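Local structure of heme oxygenase 1 (Synechocystis sp., 1WE1) at residues L66-F71 / D177-Q182; L119-S124 / E186-E191. The protein probably opens the heme ring with oxygen and reducing equivalents to give biliverdin, carbon monoxide and free iron, a key step towards the chromophores of the photosynthetic antennae. All coordinates share one frame; numbering follows the deposited sequence.

Interaction 1. Residues L66-F71 / D177-Q182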
ATOM      1  N   LEU A  66      -2.167  -5.284  18.905  1.00 60.02           N
ATOM      2  CA  LEU A  66      -2.870  -4.799  17.711  1.00 59.57           C
ATOM      3  C   LEU A  66      -4.095  -3.901  17.942  1.00 59.02           C
ATOM      4  O   LEU A  66      -4.381  -3.013  17.132  1.00 56.83           O
ATOM      5  CB  LEU A  66      -3.263  -5.986  16.814  1.00 58.60           C
ATOM      6  CG  LEU A  66      -2.217  -6.560  15.839  1.00 59.01           C
ATOM      7  CD1 LEU A  66      -0.909  -5.785  15.908  1.00 57.65           C
ATOM      8  CD2 LEU A  66      -1.980  -8.022  16.153  1.00 58.16           C
ATOM      9  N   SER A  67      -4.807  -4.128  19.040  1.00 58.92           N
ATOM     10  CA  SER A  67      -5.996  -3.339  19.367  1.00 60.73           C
ATOM     11  C   SER A  67      -5.700  -1.846  19.412  1.00 60.50           C
ATOM     12  O   SER A  67      -6.603  -1.021  19.276  1.00 58.82           O
ATOM     13  CB  SER A  67      -6.561  -3.767  20.728  1.00 62.78           C
ATOM     14  OG  SER A  67      -5.690  -3.389  21.786  1.00 62.57           O
ATOM     15  N   HIS A  68      -4.430  -1.513  19.619  1.00 62.20           N
ATOM     16  CA  HIS A  68      -3.980  -0.127  19.697  1.00 64.25           C
ATOM     17  C   HIS A  68      -3.899   0.537  18.326  1.00 64.44           C
ATOM     18  O   HIS A  68      -4.088   1.748  18.205  1.00 65.43           O
ATOM     19  CB  HIS A  68      -2.603  -0.055  20.375  1.00 66.94           C
ATOM     20  CG  HIS A  68      -2.625  -0.364  21.843  1.00 70.02           C
ATOM     21  ND1 HIS A  68      -3.208  -1.502  22.361  1.00 72.21           N
ATOM     22  CD2 HIS A  68      -2.110   0.308  22.901  1.00 70.16           C
ATOM     23  CE1 HIS A  68      -3.050  -1.518  23.674  1.00 71.76           C
ATOM     24  NE2 HIS A  68      -2.387  -0.431  24.025  1.00 71.11           N
ATOM     25  N   ILE A  69      -3.611  -0.249  17.294  1.00 63.48           N
ATOM     26  CA  ILE A  69      -3.510   0.299  15.948  1.00 62.30           C
ATOM     27  C   ILE A  69      -4.658  -0.194  15.069  1.00 62.04           C
ATOM     28  O   ILE A  69      -4.552  -0.247  13.841  1.00 61.64           O
ATOM     29  CB  ILE A  69      -2.162  -0.069  15.301  1.00 60.59           C
ATOM     30  CG1 ILE A  69      -2.046  -1.582  15.137  1.00 60.79           C
ATOM     31  CG2 ILE A  69      -1.031   0.432  16.172  1.00 60.42           C
ATOM     32  CD1 ILE A  69      -0.811  -2.020  14.359  1.00 61.59           C
ATOM     33  N   TYR A  70      -5.761  -0.552  15.713  1.00 60.76           N
ATOM     34  CA  TYR A  70      -6.926  -1.036  14.999  1.00 61.61           C
ATOM     35  C   TYR A  70      -7.881   0.116  14.700  1.00 60.38           C
ATOM     36  O   TYR A  70      -8.719   0.474  15.530  1.00 60.08           O
ATOM     37  CB  TYR A  70      -7.644  -2.106  15.820  1.00 64.60           C
ATOM     38  CG  TYR A  70      -8.879  -2.648  15.141  1.00 68.15           C
ATOM     39  CD1 TYR A  70      -8.776  -3.468  14.013  1.00 70.21           C
ATOM     40  CD2 TYR A  70     -10.154  -2.312  15.601  1.00 68.54           C
ATOM     41  CE1 TYR A  70      -9.919  -3.941  13.357  1.00 70.95           C
ATOM     42  CE2 TYR A  70     -11.299  -2.776  14.953  1.00 70.32           C
ATOM     43  CZ  TYR A  70     -11.174  -3.588  13.833  1.00 70.52           C
ATOM     44  OH  TYR A  70     -12.302  -4.029  13.186  1.00 72.40           O
ATOM     45  N   PHE A  71      -7.741   0.687  13.507  1.00 58.48           N
ATOM     46  CA  PHE A  71      -8.565   1.800  13.054  1.00 55.72           C
ATOM     47  C   PHE A  71      -9.285   1.420  11.763  1.00 54.69           C
ATOM     48  O   PHE A  71      -8.833   1.762  10.670  1.00 52.78           O
ATOM     49  CB  PHE A  71      -7.692   3.024  12.787  1.00 55.08           C
ATOM     50  CG  PHE A  71      -6.931   3.505  13.984  1.00 55.00           C
ATOM     51  CD1 PHE A  71      -7.569   4.227  14.988  1.00 55.14           C
ATOM     52  CD2 PHE A  71      -5.565   3.255  14.100  1.00 54.77           C
ATOM     53  CE1 PHE A  71      -6.856   4.696  16.092  1.00 54.37           C
ATOM     54  CE2 PHE A  71      -4.843   3.719  15.198  1.00 53.92           C
ATOM     55  CZ  PHE A  71      -5.487   4.441  16.195  1.00 54.39           C
ATOM     56  N   ASP A 177       2.527   4.207  22.191  1.00 69.11           N
ATOM     57  CA  ASP A 177       1.960   3.746  23.451  1.00 70.59           C
ATOM     58  C   ASP A 177       1.758   2.237  23.404  1.00 70.32           C
ATOM     59  O   ASP A 177       0.918   1.690  24.120  1.00 70.15           O
ATOM     60  CB  ASP A 177       0.612   4.425  23.740  1.00 72.20           C
ATOM     61  CG  ASP A 177       0.710   5.945  23.775  1.00 75.04           C
ATOM     62  OD1 ASP A 177       1.745   6.472  24.245  1.00 75.83           O
ATOM     63  OD2 ASP A 177      -0.258   6.614  23.345  1.00 76.49           O
ATOM     64  N   LEU A 178       2.535   1.567  22.559  1.00 70.68           N
ATOM     65  CA  LEU A 178       2.438   0.115  22.411  1.00 70.80           C
ATOM     66  C   LEU A 178       3.224  -0.642  23.474  1.00 69.56           C
ATOM     67  O   LEU A 178       4.396  -0.352  23.722  1.00 68.98           O
ATOM     68  CB  LEU A 178       2.927  -0.305  21.020  1.00 71.87           C
ATOM     69  CG  LEU A 178       1.871  -0.658  19.969  1.00 72.46           C
ATOM     70  CD1 LEU A 178       0.736   0.349  19.991  1.00 71.81           C
ATOM     71  CD2 LEU A 178       2.531  -0.708  18.601  1.00 71.99           C
ATOM     72  N   PRO A 179       2.579  -1.628  24.118  1.00 68.68           N
ATOM     73  CA  PRO A 179       3.181  -2.461  25.166  1.00 68.17           C
ATOM     74  C   PRO A 179       4.205  -3.466  24.632  1.00 67.83           C
ATOM     75  O   PRO A 179       3.989  -4.678  24.694  1.00 67.28           O
ATOM     76  CB  PRO A 179       1.969  -3.146  25.792  1.00 67.86           C
ATOM     77  CG  PRO A 179       1.031  -3.289  24.631  1.00 68.13           C
ATOM     78  CD  PRO A 179       1.149  -1.947  23.951  1.00 68.87           C
ATOM     79  N   ILE A 180       5.322  -2.967  24.114  1.00 68.03           N
ATOM     80  CA  ILE A 180       6.351  -3.848  23.574  1.00 70.36           C
ATOM     81  C   ILE A 180       7.748  -3.466  24.055  1.00 71.73           C
ATOM     82  O   ILE A 180       7.985  -2.318  24.436  1.00 71.54           O
ATOM     83  CB  ILE A 180       6.357  -3.828  22.020  1.00 70.10           C
ATOM     84  CG1 ILE A 180       6.762  -2.440  21.511  1.00 69.12           C
ATOM     85  CG2 ILE A 180       4.979  -4.209  21.491  1.00 70.80           C
ATOM     86  CD1 ILE A 180       6.974  -2.365  20.017  1.00 66.54           C
ATOM     87  N   ASP A 181       8.667  -4.431  24.034  1.00 73.25           N
ATOM     88  CA  ASP A 181      10.043  -4.178  24.451  1.00 74.90           C
ATOM     89  C   ASP A 181      10.924  -3.860  23.243  1.00 74.46           C
ATOM     90  O   ASP A 181      10.764  -4.443  22.173  1.00 73.75           O
ATOM     91  CB  ASP A 181      10.616  -5.382  25.224  1.00 78.02           C
ATOM     92  CG  ASP A 181      10.734  -6.641  24.371  1.00 80.96           C
ATOM     93  OD1 ASP A 181      11.300  -6.564  23.261  1.00 83.94           O
ATOM     94  OD2 ASP A 181      10.275  -7.717  24.819  1.00 82.18           O
ATOM     95  N   GLN A 182      11.847  -2.923  23.425  1.00 73.69           N
ATOM     96  CA  GLN A 182      12.752  -2.507  22.363  1.00 73.47           C
ATOM     97  C   GLN A 182      13.253  -3.647  21.475  1.00 72.74           C
ATOM     98  O   GLN A 182      13.526  -3.438  20.290  1.00 71.96           O
ATOM     99  CB  GLN A 182      13.943  -1.765  22.970  1.00 74.11           C
ATOM    100  CG  GLN A 182      13.999  -0.313  22.571  1.00 74.39           C
ATOM    101  CD  GLN A 182      14.337  -0.137  21.112  1.00 75.17           C
ATOM    102  OE1 GLN A 182      14.132   0.933  20.545  1.00 76.05           O
ATOM    103  NE2 GLN A 182      14.872  -1.186  20.496  1.00 74.08           N
TER
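Asp177 meets His68 through its backbone, its carbonyl O lying 3.5 Å from CD2 of the His68 ring, at the place where two interhelical loops come together at one end of the all-helical heme oxygenase fold. One loop follows helix 36-59 and carries a 3-10 segment at 66-68; the other links helix 164-176 to helix 182-205. The Asp177 carboxylate is engaged within its own part of the chain, where OD2 is hydrogen-bonded to Gln173. Leu178 follows, a buried apolar residue. Its methyl CD1 packs 3.4 Å from His68 CB and also meets CG2 of Ile69 at 4.2 Å, while the side chains of Leu178 and His68 run alongside in opposing senses. A branched leucine suits this place, since it fills the buried side of the loop junction and touches Leu5 of helix 5-12 as well. Pro179, the centre of an inverse gamma turn closed by Ile180 N and Leu178 O (2.8 Å), comes next. Its rigid ring suits such a tight turn and holds CD over one face of the imidazole, a CH-pi contact 4.1 Å from the His68 ring centroid and offset toward the rim. On the opposing loop, His68 CB points at the second segment, and CG anti to the carbonyl carbon (chi1 -70°) brings the CD2-NE2 side of the ring to Asp177 O and Pro179 CD. Histidine suits the place because its flat ring offers a face to the proline and an N-H to its neighbour: ND1 donates to Ser67 OG at 3.2 Å, the hydroxyl oxygen lying 21° out of the ring plane.

Interaction 2. Residues L119-S124 / E186-E191; sequences LLVAHS and ERIVDE
Glu191 reaches from helix 182-205 across to Ala122 and His123. Its CB lies 3.6 Å from Ala122 CB; the small alanine suits a place where its methyl also comes close to Ile188 O. CG, set anti to the backbone N, packs against the same methyl and, 3.9 Å away, against the carbonyl O of Leu119. The chain then bends at chi2 (66°), which carries the carboxylate toward His123. At the tip OE1 accepts a bent hydrogen bond from His123 NE2 (3.2 Å, 139° at the hydrogen); it is met on its anti side, with the ring and carboxylate planes steeply inclined. OE1 also forms a salt bridge with Arg108 of helix 100-115, its stronger partner, so two donors share this buried oxygen, and the nearby positive charge would favour an ionised carboxylate. An alanine here would probably leave His123 NE2 and the Arg108 guanidinium without their shared acceptor inside the helix bundle. Within this all-helical heme oxygenase fold, short axes through 120-124 and 186-191 come within 8.1 Å and cross at -44°. Nearer the start of the contact, Leu119 lays CD2 against the backbone of the facing helix 182-205, 3.5 Å from Arg187 O, and crosses the Arg187 side chain at about a right angle. The long arginine suits this exposed margin: its CB and NH1 border the leucine, while NH2 forms a salt bridge with Glu118. Beta-branched Ile188 fills the interior side, its CG2 resting 3.9 Å from Ala122 CB.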
ATOM      1  N   LEU A 119       4.041  -8.373  14.391  1.00 43.06           N
ATOM      2  CA  LEU A 119       4.718  -7.905  13.186  1.00 42.31           C
ATOM      3  C   LEU A 119       3.720  -7.241  12.225  1.00 43.79           C
ATOM      4  O   LEU A 119       4.107  -6.557  11.272  1.00 43.63           O
ATOM      5  CB  LEU A 119       5.435  -9.072  12.502  1.00 40.05           C
ATOM      6  CG  LEU A 119       6.622  -9.604  13.319  1.00 40.66           C
ATOM      7  CD1 LEU A 119       7.398 -10.642  12.520  1.00 37.90           C
ATOM      8  CD2 LEU A 119       7.538  -8.441  13.697  1.00 36.98           C
ATOM      9  N   LEU A 120       2.434  -7.444  12.497  1.00 44.13           N
ATOM     10  CA  LEU A 120       1.358  -6.867  11.705  1.00 44.67           C
ATOM     11  C   LEU A 120       1.366  -5.341  11.800  1.00 45.71           C
ATOM     12  O   LEU A 120       0.795  -4.656  10.955  1.00 45.11           O
ATOM     13  CB  LEU A 120       0.019  -7.404  12.199  1.00 43.45           C
ATOM     14  CG  LEU A 120      -0.802  -8.339  11.310  1.00 42.20           C
ATOM     15  CD1 LEU A 120       0.074  -9.215  10.444  1.00 42.29           C
ATOM     16  CD2 LEU A 120      -1.694  -9.173  12.211  1.00 39.95           C
ATOM     17  N   VAL A 121       2.004  -4.802  12.832  1.00 46.75           N
ATOM     18  CA  VAL A 121       2.061  -3.354  12.971  1.00 48.39           C
ATOM     19  C   VAL A 121       3.030  -2.795  11.939  1.00 47.33           C
ATOM     20  O   VAL A 121       2.941  -1.636  11.562  1.00 47.51           O
ATOM     21  CB  VAL A 121       2.512  -2.922  14.385  1.00 50.30           C
ATOM     22  CG1 VAL A 121       3.817  -3.592  14.746  1.00 52.48           C
ATOM     23  CG2 VAL A 121       2.679  -1.401  14.433  1.00 50.18           C
ATOM     24  N   ALA A 122       3.952  -3.628  11.473  1.00 47.93           N
ATOM     25  CA  ALA A 122       4.922  -3.195  10.470  1.00 47.59           C
ATOM     26  C   ALA A 122       4.206  -3.061   9.135  1.00 47.51           C
ATOM     27  O   ALA A 122       4.487  -2.155   8.352  1.00 47.31           O
ATOM     28  CB  ALA A 122       6.041  -4.204  10.359  1.00 46.41           C
ATOM     29  N   HIS A 123       3.278  -3.983   8.894  1.00 47.92           N
ATOM     30  CA  HIS A 123       2.488  -4.005   7.674  1.00 47.30           C
ATOM     31  C   HIS A 123       1.455  -2.890   7.657  1.00 46.97           C
ATOM     32  O   HIS A 123       1.259  -2.240   6.628  1.00 47.47           O
ATOM     33  CB  HIS A 123       1.834  -5.372   7.519  1.00 47.23           C
ATOM     34  CG  HIS A 123       2.770  -6.406   6.985  1.00 48.60           C
ATOM     35  ND1 HIS A 123       3.299  -6.333   5.715  1.00 49.82           N
ATOM     36  CD2 HIS A 123       3.341  -7.483   7.569  1.00 49.52           C
ATOM     37  CE1 HIS A 123       4.160  -7.319   5.541  1.00 47.99           C
ATOM     38  NE2 HIS A 123       4.205  -8.031   6.651  1.00 48.58           N
ATOM     39  N   SER A 124       0.801  -2.673   8.797  1.00 46.10           N
ATOM     40  CA  SER A 124      -0.175  -1.599   8.925  1.00 44.44           C
ATOM     41  C   SER A 124       0.578  -0.287   8.706  1.00 44.96           C
ATOM     42  O   SER A 124       0.109   0.614   8.006  1.00 46.02           O
ATOM     43  CB  SER A 124      -0.797  -1.611  10.327  1.00 44.50           C
ATOM     44  OG  SER A 124      -1.499  -0.405  10.611  1.00 43.73           O
ATOM     45  N   GLU A 186      12.270  -3.804  17.379  1.00 65.02           N
ATOM     46  CA  GLU A 186      13.272  -3.843  16.335  1.00 64.14           C
ATOM     47  C   GLU A 186      12.943  -4.908  15.292  1.00 61.80           C
ATOM     48  O   GLU A 186      13.364  -4.803  14.144  1.00 61.31           O
ATOM     49  CB  GLU A 186      14.658  -4.058  16.952  1.00 65.82           C
ATOM     50  CG  GLU A 186      15.154  -2.817  17.707  1.00 69.28           C
ATOM     51  CD  GLU A 186      16.561  -2.957  18.284  1.00 71.07           C
ATOM     52  OE1 GLU A 186      17.130  -1.922  18.703  1.00 70.97           O
ATOM     53  OE2 GLU A 186      17.096  -4.087  18.330  1.00 71.29           O
ATOM     54  N   ARG A 187      12.185  -5.927  15.692  1.00 59.30           N
ATOM     55  CA  ARG A 187      11.779  -6.986  14.766  1.00 57.48           C
ATOM     56  C   ARG A 187      10.695  -6.426  13.839  1.00 55.25           C
ATOM     57  O   ARG A 187      10.499  -6.903  12.719  1.00 54.02           O
ATOM     58  CB  ARG A 187      11.207  -8.192  15.527  1.00 58.24           C
ATOM     59  CG  ARG A 187      12.233  -9.142  16.123  1.00 60.56           C
ATOM     60  CD  ARG A 187      11.565 -10.438  16.591  1.00 62.33           C
ATOM     61  NE  ARG A 187      10.519 -10.181  17.583  1.00 65.19           N
ATOM     62  CZ  ARG A 187       9.231 -10.488  17.427  1.00 65.48           C
ATOM     63  NH1 ARG A 187       8.805 -11.077  16.310  1.00 63.64           N
ATOM     64  NH2 ARG A 187       8.364 -10.187  18.391  1.00 63.84           N
ATOM     65  N   ILE A 188       9.993  -5.419  14.353  1.00 52.00           N
ATOM     66  CA  ILE A 188       8.925  -4.730  13.653  1.00 49.58           C
ATOM     67  C   ILE A 188       9.550  -3.842  12.587  1.00 50.28           C
ATOM     68  O   ILE A 188       9.098  -3.814  11.438  1.00 50.65           O
ATOM     69  CB  ILE A 188       8.099  -3.862  14.640  1.00 48.62           C
ATOM     70  CG1 ILE A 188       7.376  -4.776  15.637  1.00 46.53           C
ATOM     71  CG2 ILE A 188       7.124  -2.960  13.876  1.00 46.95           C
ATOM     72  CD1 ILE A 188       6.415  -4.069  16.551  1.00 45.09           C
ATOM     73  N   VAL A 189      10.591  -3.110  12.972  1.00 48.79           N
ATOM     74  CA  VAL A 189      11.273  -2.255  12.026  1.00 48.14           C
ATOM     75  C   VAL A 189      11.824  -3.115  10.887  1.00 50.04           C
ATOM     76  O   VAL A 189      11.660  -2.792   9.704  1.00 50.29           O
ATOM     77  CB  VAL A 189      12.413  -1.485  12.703  1.00 46.47           C
ATOM     78  CG1 VAL A 189      13.239  -0.733  11.667  1.00 45.02           C
ATOM     79  CG2 VAL A 189      11.828  -0.506  13.698  1.00 46.74           C
ATOM     80  N   ASP A 190      12.458  -4.225  11.226  1.00 50.89           N
ATOM     81  CA  ASP A 190      12.990  -5.080  10.177  1.00 53.68           C
ATOM     82  C   ASP A 190      11.884  -5.590   9.257  1.00 52.52           C
ATOM     83  O   ASP A 190      12.067  -5.658   8.049  1.00 51.89           O
ATOM     84  CB  ASP A 190      13.773  -6.240  10.784  1.00 55.98           C
ATOM     85  CG  ASP A 190      15.141  -5.807  11.283  1.00 61.30           C
ATOM     86  OD1 ASP A 190      15.805  -6.612  11.979  1.00 64.23           O
ATOM     87  OD2 ASP A 190      15.551  -4.659  10.972  1.00 61.42           O
ATOM     88  N   GLU A 191      10.732  -5.929   9.828  1.00 51.85           N
ATOM     89  CA  GLU A 191       9.609  -6.421   9.037  1.00 50.36           C
ATOM     90  C   GLU A 191       9.106  -5.330   8.078  1.00 49.06           C
ATOM     91  O   GLU A 191       8.698  -5.617   6.952  1.00 46.57           O
ATOM     92  CB  GLU A 191       8.477  -6.881   9.964  1.00 49.65           C
ATOM     93  CG  GLU A 191       7.293  -7.534   9.248  1.00 51.02           C
ATOM     94  CD  GLU A 191       7.648  -8.850   8.579  1.00 49.08           C
ATOM     95  OE1 GLU A 191       6.775  -9.439   7.913  1.00 50.55           O
ATOM     96  OE2 GLU A 191       8.795  -9.302   8.717  1.00 50.23           O
TER

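The two contacts lie with centres 11 Å apart on the same side of the chain's centre, within the heme oxygenase fold. Their segments alternate along the chain, in the order 66-71, 119-124, 177-182, 186-191. The paired segments are 106 residues apart in interaction 1 and 62 in interaction 2. Interaction 1 brings together two loops, and interaction 2 pairs helix 120-146 with helix 182-205, the helix that the 177-182 loop leads into. They meet directly: Ile69 CD1 packs 3.4 Å from Val121 CB, and Ile180 CD1 lies 3.9 Å from Ile188 CD1. Apolar packing thus runs from the loop end into the bundle, next to heme-binding Tyr125 of helix 120-146.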